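Local coordinates for protein Rho guanine nucleotide exchange factor 11 (Homo sapiens, PDB 5JHH) that probably activates Rho-family GTPases by promoting exchange of bound GDP for GTP through its tandem DH and PH domains, at residues 68-71 against 72-75; 14-17 against 18-22; 348-351 against 352-356. All coordinates share one frame; numbering follows the deposited sequence.

Contact 1: residues 68-71 against 72-75; sequences PNLP and ELIE
Leu70 and Ile74, one helical turn apart, lay their side chains across each other at a slant. The touch is made by Leu70 CG and Ile74 CD1, 4.2 Å apart. Ile74 reaches back because its CG1 lies anti to its own carbonyl carbon (chi1 -77°). Ile74 CG1 also comes up to the oxygen end of the Leu70 carbonyl, 3.4 Å from Leu70 O. Both side chains face helix 18-54, where Leu70 meets Tyr49 and both meet Asp45. Leu73 looks elsewhere. It packs, as Asn69 does, on Phe120 of helix 107-121, and its CD2 only grazes Leu70 CD1.

This is the first turn of helix 70-89 in the DH (RhoGEF) domain, a bundle of helices. Asn69 sits at the N-cap, but its side chain caps nothing. Its ND2 is bonded instead to the backbone O of Val116. The Asn69 carbonyl opens the helical bonding: Leu73 N donates to Asn69 O at 3.0 Å, and Glu72 N adds a weak bond to the same oxygen. Ile74 N to Leu70 O, at 2.9 Å, is the next step.

On the exposed side Pro71 and Glu72 lie side by side and point the same way. The Glu72 chain bends at chi2 (85°). This folds its carboxylate back toward the helix start, where Glu72 OE1 comes 3.4 Å from Pro71 CD and equally near Asn69 CA.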
ATOM      1  N   PRO A  68      19.376  -7.545   2.637  1.00 25.31           N
ATOM      2  CA  PRO A  68      20.483  -6.755   3.187  1.00 24.33           C
ATOM      3  C   PRO A  68      20.958  -7.047   4.587  1.00 27.56           C
ATOM      4  O   PRO A  68      22.120  -6.955   4.832  1.00 30.60           O
ATOM      5  CB  PRO A  68      19.946  -5.346   3.179  1.00 26.08           C
ATOM      6  CG  PRO A  68      18.989  -5.323   2.117  1.00 26.50           C
ATOM      7  CD  PRO A  68      18.246  -6.541   2.338  1.00 24.80           C
ATOM      8  N   ASN A  69      20.054  -7.340   5.501  1.00 26.40           N
ATOM      9  CA  ASN A  69      20.344  -7.332   6.902  1.00 24.67           C
ATOM     10  C   ASN A  69      19.369  -8.209   7.639  1.00 26.49           C
ATOM     11  O   ASN A  69      18.825  -7.843   8.633  1.00 25.43           O
ATOM     12  CB  ASN A  69      20.236  -5.907   7.394  1.00 25.33           C
ATOM     13  CG  ASN A  69      18.882  -5.316   7.121  1.00 28.56           C
ATOM     14  OD1 ASN A  69      18.127  -5.840   6.386  1.00 27.90           O
ATOM     15  ND2 ASN A  69      18.610  -4.224   7.707  1.00 27.97           N
ATOM     16  N   LEU A  70      19.164  -9.386   7.109  1.00 24.43           N
ATOM     17  CA  LEU A  70      18.197 -10.312   7.617  1.00 25.97           C
ATOM     18  C   LEU A  70      18.473 -10.784   9.033  1.00 28.39           C
ATOM     19  O   LEU A  70      17.583 -10.826   9.832  1.00 28.75           O
ATOM     20  CB  LEU A  70      18.033 -11.491   6.669  1.00 24.22           C
ATOM     21  CG  LEU A  70      16.928 -12.488   6.960  1.00 23.90           C
ATOM     22  CD1 LEU A  70      15.604 -11.843   7.135  1.00 21.47           C
ATOM     23  CD2 LEU A  70      16.812 -13.574   5.933  1.00 23.72           C
ATOM     24  N   PRO A  71      19.806 -11.151   9.299  1.00 27.67           N
ATOM     25  CA  PRO A  71      20.026 -11.589  10.677  1.00 25.41           C
ATOM     26  C   PRO A  71      19.767 -10.523  11.708  1.00 26.36           C
ATOM     27  O   PRO A  71      19.372 -10.846  12.778  1.00 25.68           O
ATOM     28  CB  PRO A  71      21.483 -11.990  10.711  1.00 25.23           C
ATOM     29  CG  PRO A  71      21.818 -12.332   9.357  1.00 26.25           C
ATOM     30  CD  PRO A  71      21.152 -11.306   8.574  1.00 25.14           C
ATOM     31  N   GLU A  72      19.983  -9.277  11.354  1.00 25.59           N
ATOM     32  CA  GLU A  72      19.740  -8.138  12.234  1.00 29.44           C
ATOM     33  C   GLU A  72      18.253  -7.962  12.421  1.00 26.15           C
ATOM     34  O   GLU A  72      17.779  -7.672  13.520  1.00 26.26           O
ATOM     35  CB  GLU A  72      20.321  -6.860  11.637  1.00 33.71           C
ATOM     36  CG  GLU A  72      21.841  -6.770  11.698  1.00 42.06           C
ATOM     37  CD  GLU A  72      22.638  -7.456  10.562  1.00 48.75           C
ATOM     38  OE1 GLU A  72      22.134  -8.200   9.660  1.00 44.12           O
ATOM     39  OE2 GLU A  72      23.868  -7.239  10.596  1.00 61.90           O
ATOM     40  N   LEU A  73      17.529  -8.111  11.322  1.00 23.11           N
ATOM     41  CA  LEU A  73      16.084  -8.015  11.328  1.00 26.51           C
ATOM     42  C   LEU A  73      15.467  -9.062  12.220  1.00 23.31           C
ATOM     43  O   LEU A  73      14.655  -8.755  13.070  1.00 26.50           O
ATOM     44  CB  LEU A  73      15.523  -8.138   9.923  1.00 25.08           C
ATOM     45  CG  LEU A  73      14.053  -7.808   9.785  1.00 24.23           C
ATOM     46  CD1 LEU A  73      13.785  -6.375  10.185  1.00 23.03           C
ATOM     47  CD2 LEU A  73      13.678  -7.985   8.321  1.00 28.14           C
ATOM     48  N   ILE A  74      15.975 -10.268  12.126  1.00 22.95           N
ATOM     49  CA  ILE A  74      15.493 -11.349  12.946  1.00 24.91           C
ATOM     50  C   ILE A  74      15.736 -11.082  14.433  1.00 27.18           C
ATOM     51  O   ILE A  74      14.842 -11.319  15.265  1.00 25.74           O
ATOM     52  CB  ILE A  74      16.161 -12.650  12.512  1.00 25.89           C
ATOM     53  CG1 ILE A  74      15.504 -13.141  11.213  1.00 27.32           C
ATOM     54  CG2 ILE A  74      16.170 -13.677  13.620  1.00 22.70           C
ATOM     55  CD1 ILE A  74      16.193 -14.368  10.599  1.00 27.64           C
ATOM     56  N   GLU A  75      16.922 -10.592  14.771  1.00 27.00           N
ATOM     57  CA  GLU A  75      17.224 -10.259  16.157  1.00 29.08           C
ATOM     58  C   GLU A  75      16.394  -9.065  16.743  1.00 28.22           C
ATOM     59  O   GLU A  75      15.968  -9.094  17.880  1.00 27.15           O
ATOM     60  CB  GLU A  75      18.717 -10.031  16.283  1.00 33.93           C
ATOM     61  CG  GLU A  75      19.232  -9.840  17.714  1.00 42.30           C
ATOM     62  CD  GLU A  75      18.690 -10.864  18.703  1.00 44.61           C
ATOM     63  OE1 GLU A  75      18.408 -12.029  18.316  1.00 47.48           O
ATOM     64  OE2 GLU A  75      18.511 -10.462  19.869  1.00 53.38           O
TER

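Contact 2: residues 14-17 against 18-22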
ATOM      1  N   ALA A  14     -13.653 -15.791  34.501  1.00 88.95           N
ATOM      2  CA  ALA A  14     -14.896 -15.312  35.133  1.00 84.53           C
ATOM      3  C   ALA A  14     -14.637 -14.046  35.926  1.00 82.51           C
ATOM      4  O   ALA A  14     -15.433 -13.102  35.870  1.00 82.86           O
ATOM      5  CB  ALA A  14     -15.503 -16.384  36.024  1.00 82.70           C
ATOM      6  N   GLY A  15     -13.483 -14.019  36.598  1.00 75.28           N
ATOM      7  CA  GLY A  15     -13.066 -12.893  37.417  1.00 75.81           C
ATOM      8  C   GLY A  15     -13.124 -11.527  36.750  1.00 80.29           C
ATOM      9  O   GLY A  15     -13.191 -10.502  37.432  1.00 83.95           O
ATOM     10  N   LEU A  16     -13.131 -11.492  35.422  1.00 71.31           N
ATOM     11  CA  LEU A  16     -12.800 -10.262  34.711  1.00 63.14           C
ATOM     12  C   LEU A  16     -13.966  -9.584  34.000  1.00 56.14           C
ATOM     13  O   LEU A  16     -14.961 -10.204  33.644  1.00 56.73           O
ATOM     14  CB  LEU A  16     -11.704 -10.552  33.690  1.00 59.21           C
ATOM     15  CG  LEU A  16     -10.532 -11.360  34.241  1.00 57.91           C
ATOM     16  CD1 LEU A  16      -9.677 -11.876  33.100  1.00 53.05           C
ATOM     17  CD2 LEU A  16      -9.705 -10.526  35.214  1.00 60.31           C
ATOM     18  N   THR A  17     -13.794  -8.292  33.777  1.00 50.11           N
ATOM     19  CA  THR A  17     -14.725  -7.508  32.984  1.00 52.48           C
ATOM     20  C   THR A  17     -14.545  -7.763  31.479  1.00 55.21           C
ATOM     21  O   THR A  17     -13.492  -8.210  31.038  1.00 51.12           O
ATOM     22  CB  THR A  17     -14.544  -5.997  33.266  1.00 61.21           C
ATOM     23  OG1 THR A  17     -14.992  -5.247  32.136  1.00 70.65           O
ATOM     24  CG2 THR A  17     -13.064  -5.609  33.550  1.00 55.82           C
ATOM     25  N   GLN A  18     -15.571  -7.440  30.699  1.00 55.41           N
ATOM     26  CA  GLN A  18     -15.529  -7.566  29.236  1.00 60.49           C
ATOM     27  C   GLN A  18     -14.378  -6.749  28.630  1.00 61.12           C
ATOM     28  O   GLN A  18     -13.698  -7.205  27.714  1.00 58.28           O
ATOM     29  CB  GLN A  18     -16.864  -7.097  28.624  1.00 61.53           C
ATOM     30  CG  GLN A  18     -17.085  -7.407  27.135  1.00 61.33           C
ATOM     31  CD  GLN A  18     -17.080  -8.899  26.801  1.00 69.32           C
ATOM     32  OE1 GLN A  18     -17.072  -9.273  25.633  1.00 73.08           O
ATOM     33  NE2 GLN A  18     -17.095  -9.758  27.822  1.00 71.66           N
ATOM     34  N   ARG A  19     -14.214  -5.527  29.123  1.00 56.44           N
ATOM     35  CA  ARG A  19     -13.125  -4.666  28.724  1.00 54.90           C
ATOM     36  C   ARG A  19     -11.785  -5.338  28.980  1.00 51.11           C
ATOM     37  O   ARG A  19     -10.937  -5.341  28.115  1.00 49.83           O
ATOM     38  CB  ARG A  19     -13.189  -3.348  29.479  1.00 61.64           C
ATOM     39  CG  ARG A  19     -12.333  -2.236  28.886  1.00 69.30           C
ATOM     40  CD  ARG A  19     -12.252  -1.044  29.828  1.00 70.22           C
ATOM     41  NE  ARG A  19     -12.012   0.222  29.134  1.00 77.92           N
ATOM     42  CZ  ARG A  19     -12.889   0.837  28.342  1.00 80.98           C
ATOM     43  NH1 ARG A  19     -12.567   1.993  27.773  1.00 78.32           N
ATOM     44  NH2 ARG A  19     -14.080   0.298  28.099  1.00 89.63           N
ATOM     45  N   GLU A  20     -11.592  -5.921  30.151  1.00 46.35           N
ATOM     46  CA  GLU A  20     -10.317  -6.524  30.471  1.00 48.66           C
ATOM     47  C   GLU A  20     -10.123  -7.865  29.745  1.00 49.71           C
ATOM     48  O   GLU A  20      -8.998  -8.283  29.472  1.00 48.49           O
ATOM     49  CB  GLU A  20     -10.157  -6.693  31.982  1.00 54.58           C
ATOM     50  CG  GLU A  20      -8.935  -7.511  32.425  1.00 63.48           C
ATOM     51  CD  GLU A  20      -7.578  -6.893  32.048  1.00 63.69           C
ATOM     52  OE1 GLU A  20      -6.889  -6.371  32.946  1.00 63.87           O
ATOM     53  OE2 GLU A  20      -7.179  -6.952  30.867  1.00 64.57           O
ATOM     54  N   ILE A  21     -11.217  -8.534  29.415  1.00 52.08           N
ATOM     55  CA  ILE A  21     -11.137  -9.717  28.586  1.00 46.59           C
ATOM     56  C   ILE A  21     -10.626  -9.292  27.205  1.00 45.51           C
ATOM     57  O   ILE A  21      -9.756  -9.928  26.638  1.00 39.52           O
ATOM     58  CB  ILE A  21     -12.513 -10.364  28.382  1.00 49.21           C
ATOM     59  CG1 ILE A  21     -13.162 -10.766  29.717  1.00 57.25           C
ATOM     60  CG2 ILE A  21     -12.391 -11.571  27.447  1.00 45.63           C
ATOM     61  CD1 ILE A  21     -12.970 -12.226  30.093  1.00 60.97           C
ATOM     62  N   ASP A  22     -11.215  -8.224  26.668  1.00 41.85           N
ATOM     63  CA  ASP A  22     -10.922  -7.772  25.323  1.00 44.47           C
ATOM     64  C   ASP A  22      -9.492  -7.267  25.211  1.00 44.23           C
ATOM     65  O   ASP A  22      -8.835  -7.545  24.228  1.00 37.64           O
ATOM     66  CB  ASP A  22     -11.895  -6.674  24.887  1.00 47.70           C
ATOM     67  CG  ASP A  22     -13.320  -7.195  24.720  1.00 50.33           C
ATOM     68  OD1 ASP A  22     -13.570  -8.367  25.071  1.00 48.55           O
ATOM     69  OD2 ASP A  22     -14.195  -6.418  24.285  1.00 54.92           O
TER
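Thr17 and Glu20 meet closely at the start of helix 18-54. The methyl CG2 of Thr17 comes 3.5 Å from Glu20 CB, and the two side chains cross at about a right angle. The hydroxyl of the same threonine serves another residue. Thr17 OG1 lies anti to the backbone N (chi1 155°), which turns it toward the first turn of the helix. There Thr17 OG1 accepts a weak bond from Arg19 N, at 3.1 Å and with an N-H...O angle of 134°. One branch thus packs while the other caps.

Thr17 is the N-cap of this helix. The residues before it form an irregular lead-in, and helix 18-54 is a long helix of the DH (RhoGEF) region. The backbone joins in as well, with Ile21 N bonded to Thr17 O, though the exact place of this oxygen is less certain.

The buried side belongs to Ile21. Ile21 CD1 reaches Leu16 CB at 4.2 Å, and the isoleucine side chain also packs on Gln5 and Val13 from the preceding loop. Leu16 lies against Trp4 of that loop too. An alanine in place of Ile21 would probably leave Leu16 without this methyl neighbour and open a gap between the helix start and the loop.

The solvent side is looser. Leu16 CD2 meets Glu20 CG at 4.2 Å, before the Glu20 chain bends at chi2 (63°) and its carboxylate leads away. Glu20 OE2 is then hydrogen-bonded to Gln24 NE2, one turn further on. Arg19 runs outward from CG to NE as an extended chain, and its NE makes a long, weak ion pair with Glu185. Gln18 too points away from the lead-in and lies exposed.

Contact 3: residues 348-351 against 352-356; sequences VALT and SSDKN
Thr351 caps the helix that Ser352 to Asn356 begin, and its side chain can be followed outward atom by atom. Thr351 CB lies beside the first turn, 3.9 Å from Ser353 N. From there OG1 takes the position between the backbone N and the carbonyl carbon (chi1 65°), which aims it into the turn. Thr351 OG1 accepts a hydrogen bond from Asp354 N at 3.0 Å, and the bond is nearly straight, with an N-H...O angle of 167°. The hydroxyl oxygen also rests against carbon: Ser353 CB and Asp354 CB are each 3.6 Å from Thr351 OG1. The methyl CG2 goes the other way, anti to the carbonyl carbon, and leaves the hydroxyl alone to face the turn.

This is a side-chain N-cap. Two bonds tie Thr351 to the helix, since its carbonyl takes part as well. Lys355 N donates to Thr351 O at 3.0 Å.

Ala349 packs against the turn. Ala349 CB points toward the helix and lies 3.7 Å from Lys355 N and 3.9 Å from Lys355 CB. The lysine chain then bends at chi2 and chi3 and leads away. Ser353 OG is hydrogen-bonded to the backbone of the chain of another protein in the assembly.

The capped turn joins strand 345-348 to helix 352-368, the C-terminal helix of the PH domain. Next to it runs strand 254-263, where Ala349 packs on Leu260 and Leu350 on Pro259. Lys355 NZ is hydrogen-bonded to Ser323 OG, at the end of strand 319-323.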
ATOM      1  N   VAL A 348      -4.129  18.548 -19.284  1.00 35.23           N
ATOM      2  CA  VAL A 348      -5.312  17.702 -19.025  1.00 38.88           C
ATOM      3  C   VAL A 348      -4.894  16.339 -18.443  1.00 37.41           C
ATOM      4  O   VAL A 348      -4.096  15.617 -19.018  1.00 33.95           O
ATOM      5  CB  VAL A 348      -6.185  17.500 -20.303  1.00 41.96           C
ATOM      6  CG1 VAL A 348      -7.587  16.964 -19.963  1.00 43.07           C
ATOM      7  CG2 VAL A 348      -6.318  18.798 -21.062  1.00 41.89           C
ATOM      8  N   ALA A 349      -5.475  16.033 -17.292  1.00 40.34           N
ATOM      9  CA  ALA A 349      -5.224  14.825 -16.518  1.00 39.36           C
ATOM     10  C   ALA A 349      -6.261  13.776 -16.877  1.00 40.08           C
ATOM     11  O   ALA A 349      -7.240  14.064 -17.549  1.00 38.14           O
ATOM     12  CB  ALA A 349      -5.326  15.158 -15.038  1.00 39.19           C
ATOM     13  N   LEU A 350      -6.067  12.562 -16.385  1.00 43.13           N
ATOM     14  CA  LEU A 350      -6.912  11.438 -16.807  1.00 42.70           C
ATOM     15  C   LEU A 350      -8.284  11.550 -16.214  1.00 36.10           C
ATOM     16  O   LEU A 350      -9.229  11.136 -16.813  1.00 38.39           O
ATOM     17  CB  LEU A 350      -6.304  10.090 -16.396  1.00 43.38           C
ATOM     18  CG  LEU A 350      -4.857   9.784 -16.796  1.00 47.68           C
ATOM     19  CD1 LEU A 350      -4.229   8.785 -15.807  1.00 50.32           C
ATOM     20  CD2 LEU A 350      -4.724   9.315 -18.248  1.00 45.30           C
ATOM     21  N   THR A 351      -8.390  12.073 -15.009  1.00 36.75           N
ATOM     22  CA  THR A 351      -9.684  12.183 -14.364  1.00 34.50           C
ATOM     23  C   THR A 351      -9.737  13.436 -13.524  1.00 32.81           C
ATOM     24  O   THR A 351      -8.742  14.109 -13.331  1.00 30.63           O
ATOM     25  CB  THR A 351      -9.949  10.965 -13.441  1.00 38.41           C
ATOM     26  OG1 THR A 351      -9.007  10.944 -12.355  1.00 34.78           O
ATOM     27  CG2 THR A 351      -9.842   9.616 -14.246  1.00 38.39           C
ATOM     28  N   SER A 352     -10.898  13.712 -12.959  1.00 33.61           N
ATOM     29  CA  SER A 352     -11.004  14.823 -12.074  1.00 37.53           C
ATOM     30  C   SER A 352     -10.100  14.580 -10.866  1.00 38.85           C
ATOM     31  O   SER A 352      -9.367  15.489 -10.456  1.00 38.70           O
ATOM     32  CB  SER A 352     -12.454  15.055 -11.661  1.00 36.38           C
ATOM     33  OG  SER A 352     -12.930  14.018 -10.846  1.00 36.22           O
ATOM     34  N   SER A 353     -10.107  13.342 -10.358  1.00 35.24           N
ATOM     35  CA  SER A 353      -9.273  12.955  -9.187  1.00 41.02           C
ATOM     36  C   SER A 353      -7.805  13.210  -9.438  1.00 36.30           C
ATOM     37  O   SER A 353      -7.120  13.821  -8.625  1.00 37.12           O
ATOM     38  CB  SER A 353      -9.450  11.481  -8.800  1.00 39.48           C
ATOM     39  OG  SER A 353      -8.493  11.091  -7.820  1.00 34.80           O
ATOM     40  N   ASP A 354      -7.351  12.775 -10.598  1.00 36.15           N
ATOM     41  CA  ASP A 354      -5.992  12.978 -10.977  1.00 35.78           C
ATOM     42  C   ASP A 354      -5.614  14.428 -11.046  1.00 37.65           C
ATOM     43  O   ASP A 354      -4.465  14.812 -10.766  1.00 33.30           O
ATOM     44  CB  ASP A 354      -5.733  12.359 -12.315  1.00 40.98           C
ATOM     45  CG  ASP A 354      -4.561  11.423 -12.268  1.00 57.79           C
ATOM     46  OD1 ASP A 354      -4.672  10.332 -11.574  1.00 51.21           O
ATOM     47  OD2 ASP A 354      -3.523  11.844 -12.855  1.00 59.10           O
ATOM     48  N   LYS A 355      -6.562  15.214 -11.535  1.00 38.92           N
ATOM     49  CA  LYS A 355      -6.367  16.625 -11.650  1.00 37.27           C
ATOM     50  C   LYS A 355      -6.283  17.245 -10.254  1.00 39.96           C
ATOM     51  O   LYS A 355      -5.380  18.046 -10.009  1.00 31.75           O
ATOM     52  CB  LYS A 355      -7.460  17.238 -12.496  1.00 40.55           C
ATOM     53  CG  LYS A 355      -7.330  18.743 -12.703  1.00 41.31           C
ATOM     54  CD  LYS A 355      -8.376  19.444 -11.870  1.00 40.94           C
ATOM     55  CE  LYS A 355      -7.845  20.751 -11.328  1.00 44.42           C
ATOM     56  NZ  LYS A 355      -8.836  21.276 -10.345  1.00 46.25           N
ATOM     57  N   ASN A 356      -7.179  16.857  -9.339  1.00 36.69           N
ATOM     58  CA  ASN A 356      -7.004  17.242  -7.958  1.00 37.87           C
ATOM     59  C   ASN A 356      -5.613  16.890  -7.412  1.00 37.87           C
ATOM     60  O   ASN A 356      -4.985  17.706  -6.767  1.00 33.91           O
ATOM     61  CB  ASN A 356      -8.076  16.633  -7.056  1.00 40.19           C
ATOM     62  CG  ASN A 356      -9.491  17.018  -7.467  1.00 41.46           C
ATOM     63  OD1 ASN A 356     -10.448  16.340  -7.091  1.00 43.50           O
ATOM     64  ND2 ASN A 356      -9.639  18.099  -8.226  1.00 39.03           N
TER

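The three contacts follow one another along the chain in the order 2, 1, 3, and none touches another. Each is the start of a helix. Contact 2 opens helix 18-54 and contact 1 opens helix 70-89, whose first turn packs on helix 18-54. Their centres are about 38 Å apart. Contact 3 opens helix 352-368 in the PH domain. It lies on the opposite side of the chain's centre from contact 1, with about 42 Å between their centres, and with about 51 Å between its centre and that of contact 2. The set therefore samples both halves of the DH-PH pair: helical bundle at one end, sheet and closing helix at the other.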